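Local coordinates for hypothetical protein AQ_1549 (Aquifex aeolicus, PDB 2EGT) that is of unknown function but probably reduces peroxides by thiol chemistry and forms a two-chain assembly, at residues V88-V93 with E127-E132; I83-V88 with L122-E127; E13-S18 with G28-N33. All coordinates share one frame; numbering follows the deposited sequence.

Interaction 1: V88-V93 with E127-E132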
loop_
_atom_site.group_PDB
_atom_site.type_symbol
_atom_site.label_atom_id
_atom_site.label_comp_id
_atom_site.label_asym_id
_atom_site.label_seq_id
_atom_site.Cartn_x
_atom_site.Cartn_y
_atom_site.Cartn_z
ATOM N N VAL A 88 -13.679 6.419 13.284
ATOM C CA VAL A 88 -14.989 6.785 13.792
ATOM C C VAL A 88 -15.863 5.538 13.743
ATOM O O VAL A 88 -16.081 4.981 12.675
ATOM C CB VAL A 88 -15.645 7.887 12.933
ATOM C CG1 VAL A 88 -17.036 8.189 13.455
ATOM C CG2 VAL A 88 -14.798 9.145 12.961
ATOM N N ALA A 89 -16.337 5.090 14.902
ATOM C CA ALA A 89 -17.199 3.913 14.962
ATOM C C ALA A 89 -18.626 4.372 15.223
ATOM O O ALA A 89 -18.872 5.172 16.133
ATOM C CB ALA A 89 -16.731 2.969 16.073
ATOM N N VAL A 90 -19.563 3.862 14.430
ATOM C CA VAL A 90 -20.972 4.230 14.557
ATOM C C VAL A 90 -21.821 3.049 15.021
ATOM O O VAL A 90 -21.722 1.945 14.478
ATOM C CB VAL A 90 -21.532 4.737 13.203
ATOM C CG1 VAL A 90 -22.943 5.285 13.383
ATOM C CG2 VAL A 90 -20.612 5.797 12.629
ATOM N N GLY A 91 -22.660 3.293 16.025
ATOM C CA GLY A 91 -23.520 2.249 16.554
ATOM C C GLY A 91 -23.470 2.251 18.068
ATOM O O GLY A 91 -23.330 3.310 18.683
ATOM N N LYS A 92 -23.588 1.074 18.674
ATOM C CA LYS A 92 -23.530 0.958 20.127
ATOM C C LYS A 92 -22.130 0.481 20.480
ATOM O O LYS A 92 -21.882 -0.715 20.641
ATOM C CB LYS A 92 -24.582 -0.033 20.622
ATOM C CG LYS A 92 -26.004 0.389 20.289
ATOM C CD LYS A 92 -27.021 -0.664 20.700
ATOM C CE LYS A 92 -28.420 -0.254 20.271
ATOM N NZ LYS A 92 -29.435 -1.298 20.580
ATOM N N VAL A 93 -21.215 1.434 20.593
ATOM C CA VAL A 93 -19.823 1.131 20.878
ATOM C C VAL A 93 -19.278 1.964 22.028
ATOM O O VAL A 93 -19.400 3.187 22.023
ATOM C CB VAL A 93 -18.954 1.405 19.630
ATOM C CG1 VAL A 93 -17.516 0.983 19.884
ATOM C CG2 VAL A 93 -19.538 0.684 18.425
ATOM N N GLU A 127 -13.165 8.217 17.737
ATOM C CA GLU A 127 -14.381 8.697 18.364
ATOM C C GLU A 127 -15.558 7.817 17.993
ATOM O O GLU A 127 -15.557 7.166 16.945
ATOM C CB GLU A 127 -14.659 10.141 17.952
ATOM C CG GLU A 127 -14.741 10.357 16.460
ATOM C CD GLU A 127 -14.977 11.812 16.103
ATOM O OE1 GLU A 127 -16.038 12.351 16.479
ATOM O OE2 GLU A 127 -14.097 12.416 15.450
ATOM N N VAL A 128 -16.559 7.804 18.865
ATOM C CA VAL A 128 -17.756 7.010 18.653
ATOM C C VAL A 128 -18.972 7.890 18.417
ATOM O O VAL A 128 -19.172 8.899 19.098
ATOM C CB VAL A 128 -18.045 6.104 19.872
ATOM C CG1 VAL A 128 -19.357 5.364 19.679
ATOM C CG2 VAL A 128 -16.905 5.116 20.065
ATOM N N LYS A 129 -19.770 7.508 17.430
ATOM C CA LYS A 129 -20.997 8.214 17.112
ATOM C C LYS A 129 -22.072 7.247 17.594
ATOM O O LYS A 129 -22.439 6.309 16.884
ATOM C CB LYS A 129 -21.108 8.438 15.602
ATOM C CG LYS A 129 -22.333 9.231 15.167
ATOM C CD LYS A 129 -22.336 9.440 13.658
ATOM C CE LYS A 129 -23.547 10.233 13.195
ATOM N NZ LYS A 129 -23.552 10.397 11.710
ATOM N N TRP A 130 -22.551 7.457 18.816
ATOM C CA TRP A 130 -23.558 6.578 19.387
ATOM C C TRP A 130 -24.882 6.625 18.636
ATOM O O TRP A 130 -25.443 7.694 18.398
ATOM C CB TRP A 130 -23.781 6.914 20.863
ATOM C CG TRP A 130 -24.653 5.915 21.554
ATOM C CD1 TRP A 130 -26.014 5.944 21.656
ATOM C CD2 TRP A 130 -24.229 4.702 22.184
ATOM N NE1 TRP A 130 -26.466 4.822 22.311
ATOM C CE2 TRP A 130 -25.391 4.042 22.645
ATOM C CE3 TRP A 130 -22.979 4.105 22.402
ATOM C CZ2 TRP A 130 -25.340 2.815 23.313
ATOM C CZ3 TRP A 130 -22.928 2.886 23.066
ATOM C CH2 TRP A 130 -24.102 2.254 23.514
ATOM N N GLU A 131 -25.367 5.446 18.262
ATOM C CA GLU A 131 -26.624 5.313 17.538
ATOM C C GLU A 131 -27.259 3.954 17.789
ATOM O O GLU A 131 -26.568 2.938 17.878
ATOM C CB GLU A 131 -26.401 5.488 16.035
ATOM C CG GLU A 131 -26.388 6.929 15.559
ATOM C CD GLU A 131 -26.221 7.034 14.054
ATOM O OE1 GLU A 131 -26.922 6.298 13.326
ATOM O OE2 GLU A 131 -25.398 7.853 13.594
ATOM N N GLU A 132 -28.582 3.947 17.903
ATOM C CA GLU A 132 -29.329 2.717 18.129
ATOM C C GLU A 132 -29.406 1.920 16.835
ATOM O O GLU A 132 -29.136 0.700 16.878
ATOM C CB GLU A 132 -30.740 3.038 18.625
ATOM C CG GLU A 132 -30.784 3.608 20.035
ATOM C CD GLU A 132 -30.236 2.638 21.065
ATOM O OE1 GLU A 132 -30.759 1.506 21.154
ATOM O OE2 GLU A 132 -29.283 3.006 21.788
ATOM O OXT GLU A 132 -29.741 2.527 15.794
#

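Interaction 2: I83-V88 with L122-E127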
loop_
_atom_site.group_PDB
_atom_site.type_symbol
_atom_site.label_atom_id
_atom_site.label_comp_id
_atom_site.label_asym_id
_atom_site.label_seq_id
_atom_site.Cartn_x
_atom_site.Cartn_y
_atom_site.Cartn_z
ATOM N N ILE A 83 1.497 10.614 9.193
ATOM C CA ILE A 83 0.212 10.143 8.724
ATOM C C ILE A 83 -0.795 10.293 9.853
ATOM O O ILE A 83 -0.580 9.793 10.961
ATOM C CB ILE A 83 0.282 8.655 8.316
ATOM C CG1 ILE A 83 1.361 8.452 7.248
ATOM C CG2 ILE A 83 -1.069 8.197 7.784
ATOM C CD1 ILE A 83 1.570 6.990 6.863
ATOM N N GLU A 84 -1.884 10.999 9.576
ATOM C CA GLU A 84 -2.929 11.188 10.566
ATOM C C GLU A 84 -4.025 10.187 10.246
ATOM O O GLU A 84 -4.466 10.090 9.096
ATOM C CB GLU A 84 -3.504 12.605 10.489
ATOM C CG GLU A 84 -4.612 12.854 11.503
ATOM C CD GLU A 84 -5.321 14.181 11.295
ATOM O OE1 GLU A 84 -5.956 14.359 10.232
ATOM O OE2 GLU A 84 -5.244 15.045 12.196
ATOM N N ILE A 85 -4.457 9.441 11.254
ATOM C CA ILE A 85 -5.506 8.454 11.059
ATOM C C ILE A 85 -6.616 8.683 12.068
ATOM O O ILE A 85 -6.378 8.659 13.278
ATOM C CB ILE A 85 -4.980 7.009 11.242
ATOM C CG1 ILE A 85 -3.729 6.788 10.391
ATOM C CG2 ILE A 85 -6.064 6.016 10.843
ATOM C CD1 ILE A 85 -3.125 5.391 10.528
ATOM N N LYS A 86 -7.829 8.915 11.579
ATOM C CA LYS A 86 -8.955 9.126 12.474
ATOM C C LYS A 86 -9.985 8.016 12.284
ATOM O O LYS A 86 -10.478 7.798 11.176
ATOM C CB LYS A 86 -9.593 10.496 12.213
ATOM C CG LYS A 86 -10.599 10.915 13.277
ATOM C CD LYS A 86 -10.494 12.411 13.572
ATOM C CE LYS A 86 -11.183 12.779 14.883
ATOM N NZ LYS A 86 -10.930 14.201 15.278
ATOM N N TYR A 87 -10.292 7.312 13.372
ATOM C CA TYR A 87 -11.267 6.221 13.349
ATOM C C TYR A 87 -12.577 6.690 13.965
ATOM O O TYR A 87 -12.590 7.279 15.050
ATOM C CB TYR A 87 -10.778 5.028 14.175
ATOM C CG TYR A 87 -9.461 4.433 13.748
ATOM C CD1 TYR A 87 -9.416 3.260 12.995
ATOM C CD2 TYR A 87 -8.255 5.024 14.121
ATOM C CE1 TYR A 87 -8.202 2.689 12.630
ATOM C CE2 TYR A 87 -7.040 4.463 13.760
ATOM C CZ TYR A 87 -7.019 3.296 13.016
ATOM O OH TYR A 87 -5.810 2.742 12.656
ATOM N N VAL A 88 -13.679 6.419 13.284
ATOM C CA VAL A 88 -14.989 6.785 13.792
ATOM C C VAL A 88 -15.863 5.538 13.743
ATOM O O VAL A 88 -16.081 4.981 12.675
ATOM C CB VAL A 88 -15.645 7.887 12.933
ATOM C CG1 VAL A 88 -17.036 8.189 13.455
ATOM C CG2 VAL A 88 -14.798 9.145 12.961
ATOM N N LEU A 122 3.087 8.834 13.381
ATOM C CA LEU A 122 1.658 8.570 13.332
ATOM C C LEU A 122 0.897 9.394 14.355
ATOM O O LEU A 122 1.316 9.521 15.505
ATOM C CB LEU A 122 1.378 7.089 13.582
ATOM C CG LEU A 122 1.955 6.083 12.588
ATOM C CD1 LEU A 122 1.615 4.677 13.054
ATOM C CD2 LEU A 122 1.388 6.343 11.197
ATOM N N LYS A 123 -0.227 9.948 13.921
ATOM C CA LYS A 123 -1.084 10.749 14.780
ATOM C C LYS A 123 -2.469 10.124 14.692
ATOM O O LYS A 123 -3.219 10.347 13.743
ATOM C CB LYS A 123 -1.056 12.202 14.305
ATOM C CG LYS A 123 0.370 12.757 14.394
ATOM C CD LYS A 123 0.550 14.134 13.790
ATOM C CE LYS A 123 2.009 14.566 13.934
ATOM N NZ LYS A 123 2.278 15.910 13.346
ATOM N N ILE A 124 -2.774 9.319 15.704
ATOM C CA ILE A 124 -4.018 8.568 15.791
ATOM C C ILE A 124 -5.053 9.145 16.745
ATOM O O ILE A 124 -4.732 9.503 17.874
ATOM C CB ILE A 124 -3.729 7.119 16.251
ATOM C CG1 ILE A 124 -2.656 6.490 15.360
ATOM C CG2 ILE A 124 -5.010 6.300 16.244
ATOM C CD1 ILE A 124 -3.020 6.437 13.896
ATOM N N SER A 125 -6.297 9.214 16.284
ATOM C CA SER A 125 -7.400 9.701 17.103
ATOM C C SER A 125 -8.622 8.850 16.770
ATOM O O SER A 125 -8.690 8.243 15.702
ATOM C CB SER A 125 -7.680 11.183 16.824
ATOM O OG SER A 125 -8.065 11.392 15.479
ATOM N N TRP A 126 -9.581 8.793 17.685
ATOM C CA TRP A 126 -10.778 7.992 17.463
ATOM C C TRP A 126 -11.974 8.577 18.193
ATOM O O TRP A 126 -11.823 9.333 19.154
ATOM C CB TRP A 126 -10.541 6.567 17.960
ATOM C CG TRP A 126 -10.209 6.520 19.421
ATOM C CD1 TRP A 126 -11.087 6.553 20.469
ATOM C CD2 TRP A 126 -8.899 6.504 19.998
ATOM N NE1 TRP A 126 -10.405 6.561 21.661
ATOM C CE2 TRP A 126 -9.059 6.532 21.402
ATOM C CE3 TRP A 126 -7.605 6.473 19.465
ATOM C CZ2 TRP A 126 -7.972 6.530 22.281
ATOM C CZ3 TRP A 126 -6.521 6.472 20.340
ATOM C CH2 TRP A 126 -6.714 6.500 21.733
ATOM N N GLU A 127 -13.165 8.217 17.737
ATOM C CA GLU A 127 -14.381 8.697 18.364
ATOM C C GLU A 127 -15.558 7.817 17.993
ATOM O O GLU A 127 -15.557 7.166 16.945
ATOM C CB GLU A 127 -14.659 10.141 17.952
ATOM C CG GLU A 127 -14.741 10.357 16.460
ATOM C CD GLU A 127 -14.977 11.812 16.103
ATOM O OE1 GLU A 127 -16.038 12.351 16.479
ATOM O OE2 GLU A 127 -14.097 12.416 15.450
#

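Interaction 3: E13-S18 with G28-N33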
loop_
_atom_site.group_PDB
_atom_site.type_symbol
_atom_site.label_atom_id
_atom_site.label_comp_id
_atom_site.label_asym_id
_atom_site.label_seq_id
_atom_site.Cartn_x
_atom_site.Cartn_y
_atom_site.Cartn_z
ATOM N N GLU A 13 1.300 4.335 -20.781
ATOM C CA GLU A 13 2.525 4.990 -20.322
ATOM C C GLU A 13 2.600 5.147 -18.802
ATOM O O GLU A 13 1.722 5.752 -18.187
ATOM C CB GLU A 13 2.677 6.365 -20.989
ATOM C CG GLU A 13 2.904 6.305 -22.497
ATOM C CD GLU A 13 1.628 6.449 -23.307
ATOM O OE1 GLU A 13 0.532 6.163 -22.776
ATOM O OE2 GLU A 13 1.724 6.840 -24.489
ATOM N N ALA A 14 3.657 4.593 -18.206
ATOM C CA ALA A 14 3.882 4.659 -16.767
ATOM C C ALA A 14 2.652 4.276 -15.945
ATOM O O ALA A 14 2.453 4.780 -14.836
ATOM C CB ALA A 14 4.344 6.060 -16.381
ATOM N N THR A 15 1.836 3.381 -16.483
ATOM C CA THR A 15 0.623 2.953 -15.796
ATOM C C THR A 15 0.549 1.435 -15.848
ATOM O O THR A 15 0.741 0.832 -16.906
ATOM C CB THR A 15 -0.611 3.582 -16.459
ATOM O OG1 THR A 15 -0.454 5.010 -16.466
ATOM C CG2 THR A 15 -1.878 3.222 -15.694
ATOM N N PHE A 16 0.248 0.820 -14.709
ATOM C CA PHE A 16 0.231 -0.637 -14.626
ATOM C C PHE A 16 -1.062 -1.362 -14.296
ATOM O O PHE A 16 -1.807 -0.961 -13.401
ATOM C CB PHE A 16 1.270 -1.077 -13.597
ATOM C CG PHE A 16 2.668 -0.644 -13.922
ATOM C CD1 PHE A 16 3.510 -1.468 -14.662
ATOM C CD2 PHE A 16 3.146 0.588 -13.492
ATOM C CE1 PHE A 16 4.812 -1.071 -14.970
ATOM C CE2 PHE A 16 4.446 0.995 -13.796
ATOM C CZ PHE A 16 5.279 0.159 -14.538
ATOM N N LEU A 17 -1.315 -2.445 -15.026
ATOM C CA LEU A 17 -2.463 -3.293 -14.738
ATOM C C LEU A 17 -1.845 -4.112 -13.613
ATOM O O LEU A 17 -0.826 -4.777 -13.817
ATOM C CB LEU A 17 -2.801 -4.200 -15.922
ATOM C CG LEU A 17 -3.866 -5.259 -15.610
ATOM C CD1 LEU A 17 -5.160 -4.576 -15.173
ATOM C CD2 LEU A 17 -4.102 -6.129 -16.835
ATOM N N SER A 18 -2.443 -4.053 -12.430
ATOM C CA SER A 18 -1.896 -4.736 -11.265
ATOM C C SER A 18 -2.780 -5.893 -10.839
ATOM O O SER A 18 -3.923 -5.696 -10.434
ATOM C CB SER A 18 -1.748 -3.725 -10.126
ATOM O OG SER A 18 -1.111 -2.545 -10.603
ATOM N N GLY A 28 -0.620 3.853 -11.228
ATOM C CA GLY A 28 0.464 4.541 -11.901
ATOM C C GLY A 28 0.054 5.951 -12.279
ATOM O O GLY A 28 -0.907 6.486 -11.734
ATOM N N GLU A 29 0.769 6.545 -13.227
ATOM C CA GLU A 29 0.492 7.911 -13.653
ATOM C C GLU A 29 -0.925 8.131 -14.169
ATOM O O GLU A 29 -1.524 9.170 -13.901
ATOM C CB GLU A 29 1.509 8.343 -14.714
ATOM C CG GLU A 29 2.948 8.352 -14.215
ATOM C CD GLU A 29 3.230 9.463 -13.212
ATOM O OE1 GLU A 29 2.528 9.546 -12.183
ATOM O OE2 GLU A 29 4.166 10.252 -13.453
ATOM N N LYS A 30 -1.466 7.163 -14.903
ATOM C CA LYS A 30 -2.819 7.295 -15.431
ATOM C C LYS A 30 -3.779 6.338 -14.738
ATOM O O LYS A 30 -4.773 5.912 -15.323
ATOM C CB LYS A 30 -2.839 7.027 -16.935
ATOM C CG LYS A 30 -2.026 8.004 -17.768
ATOM C CD LYS A 30 -2.001 7.527 -19.210
ATOM C CE LYS A 30 -1.202 8.439 -20.109
ATOM N NZ LYS A 30 -1.205 7.882 -21.491
ATOM N N GLY A 31 -3.467 5.992 -13.493
ATOM C CA GLY A 31 -4.320 5.097 -12.735
ATOM C C GLY A 31 -4.363 5.588 -11.303
ATOM O O GLY A 31 -4.096 6.762 -11.045
ATOM N N LEU A 32 -4.700 4.704 -10.372
ATOM C CA LEU A 32 -4.742 5.081 -8.971
ATOM C C LEU A 32 -3.324 5.465 -8.547
ATOM O O LEU A 32 -2.347 4.902 -9.045
ATOM C CB LEU A 32 -5.267 3.912 -8.134
ATOM C CG LEU A 32 -6.714 3.527 -8.452
ATOM C CD1 LEU A 32 -7.064 2.206 -7.797
ATOM C CD2 LEU A 32 -7.650 4.632 -7.976
ATOM N N ASN A 33 -3.213 6.435 -7.644
ATOM C CA ASN A 33 -1.912 6.901 -7.178
ATOM C C ASN A 33 -1.299 5.914 -6.191
ATOM O O ASN A 33 -1.947 5.498 -5.234
ATOM C CB ASN A 33 -2.055 8.283 -6.531
ATOM C CG ASN A 33 -0.740 8.819 -6.011
ATOM O OD1 ASN A 33 -0.417 8.670 -4.836
ATOM N ND2 ASN A 33 0.035 9.441 -6.893
#

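Interaction 1: V88-V93 with E127-E132
A89 and G91, at the C-terminal end of the parallel pairing of mixed-sheet strands 80-90 and 121-130, each bond with both N-H and C=O to the facing chain. A89 N meets E127 O at 3.0 Å, and K129 N meets A89 O at 2.8 Å, almost straight (170°). G91 N reaches K129 O at 3.1 Å. The fourth bond, E131 N to G91 O at 3.0 Å, comes from above the carbonyl plane, where the chain turns its corner. Apolar contacts flank this backbone pairing: V88 CG2 lies beside E127 CG (3.7 Å), and V93 CB rests on V128 CG1 (4.0 Å), while A89 and V128 pack on L98 of helix 95-109. K92 CA makes a CH-pi contact over a face of W130, 3.8 Å from the six-membered ring centroid. From there K92 sends CG opposite its carbonyl carbon (chi1 -61°) and runs extended, bringing NZ within 3.2 Å of E132 OE1 in a salt bridge. Putting an alanine in place of K92 would probably leave E132 OE1 without this cation and W130 without the methylene CG along its rim. K62 pairs with E131 OE1 and E132 OXT, so lysines probably offset the negative charge of this C terminus.

Interaction 2: I83-V88 with L122-E127
K86 lies along S125 and then turns toward E127. Its CB is 3.7 Å from S125 OG. A chi2 of 141°, away from the staggered positions, already bends the chain at the CB-CG bond; CG passes the same oxygen, and CD comes within 3.3 Å of S125 OG. CE is then 3.0 Å from E127 OE2, nearer than the tip itself: NZ to E127 OE2 is 3.6 Å, a long salt bridge. Between the backbones five hydrogen bonds join the strands in parallel register, I83 opposite L122 through V88 opposite E127. S125 N meets I85 O nearly along the C=O axis (165°), while S125 O takes Y87 N at 3.0 Å. Strands 80-90 and 121-130 are neighbours in a mixed sheet, and the chain between them passes through helices 95-109 and 111-116, a beta-alpha-beta crossover. Helix 95-109 packs on the same face as Y87, I124 and W126, helix 34-56 on I83, I85 and Y87. On this face I124 folds back at chi2 (-59°) and drives CD1 against I85 CB, 3.3 Å away and tighter than usual carbon contact. The other branch, I124 CG2, meets the Y87 ring at its edge, 3.7 Å from CE2; S125 O lies in the ring plane, also at the edge. Y87 OH, at the far end of the ring, is hydrogen-bonded to S46 OG; S46 follows C45, which forms a disulfide with C110, consistent with the cysteine pair of OsmC peroxidases. At the start of the contact I83 CB leans on L122 CD2 (3.9 Å), and M115 of the second subunit packs against I83.

Interaction 3: E13-S18 with G28-N33
E13 and K30 form a salt bridge, K30 NZ lying 2.8 Å from E13 OE1 and well above the carboxylate plane. A bend at chi2 of E13 (95°) turns the carboxylate to meet the fully extended lysine. Next comes T15 OG1, which works both ways: it accepts K30 N at 2.8 Å and donates to E13 O at 2.9 Å, so this one hydroxyl links the turn 28-31 to the chain just before strand 15-20. E29 N adds a bond to A14 O (2.9 Å, angle at the hydrogen 160°). The turn is a type I beta turn, closed by G31 N on G28 O at 3.1 Å. G28 faces T15 as an antiparallel non-hydrogen-bonded pair with the CA atoms only 4.2 Å apart; a CB on G28 would run into A14 O and T15 CA. Outside the polar core, A14 CB presses on E29 CG at 3.4 Å, and K30 CB passes T15 OG1 while T15 CG2 lies against the K30-G31 peptide. H52 of the second subunit binds E29 OE2, and Y51 of that subunit packs on E13 and A14. Further on, N33 caps helix 34-56 through E36 N. With T15 OG1 serving as both donor and acceptor, the hydroxyl's rotation is probably fixed, and the buried T15 keeps its polar atom satisfied where the hairpin meets the other chain.

In the fold
From the N terminus, interaction 3 closes first: 13-18 meets 28-33 across a short, strand-rich loop, joining the small antiparallel sheet to the approach of helix 34-56. The chain then crosses that helix and strand 60-72 before interactions 2 and 1 open in succession on strand 80-90. Both close on strand 121-130 after the same helical excursion through 95-109 and 111-116. Because the pairing is parallel, their segments alternate along the chain, so the two contacts cross, sharing V88 and E127 as one continuous strand pair, with interaction 1 carrying on past its end to the C-terminal residues. Interaction 3 stands apart in series, its centre about 29 Å from that of interaction 2, across the chain's centre from both.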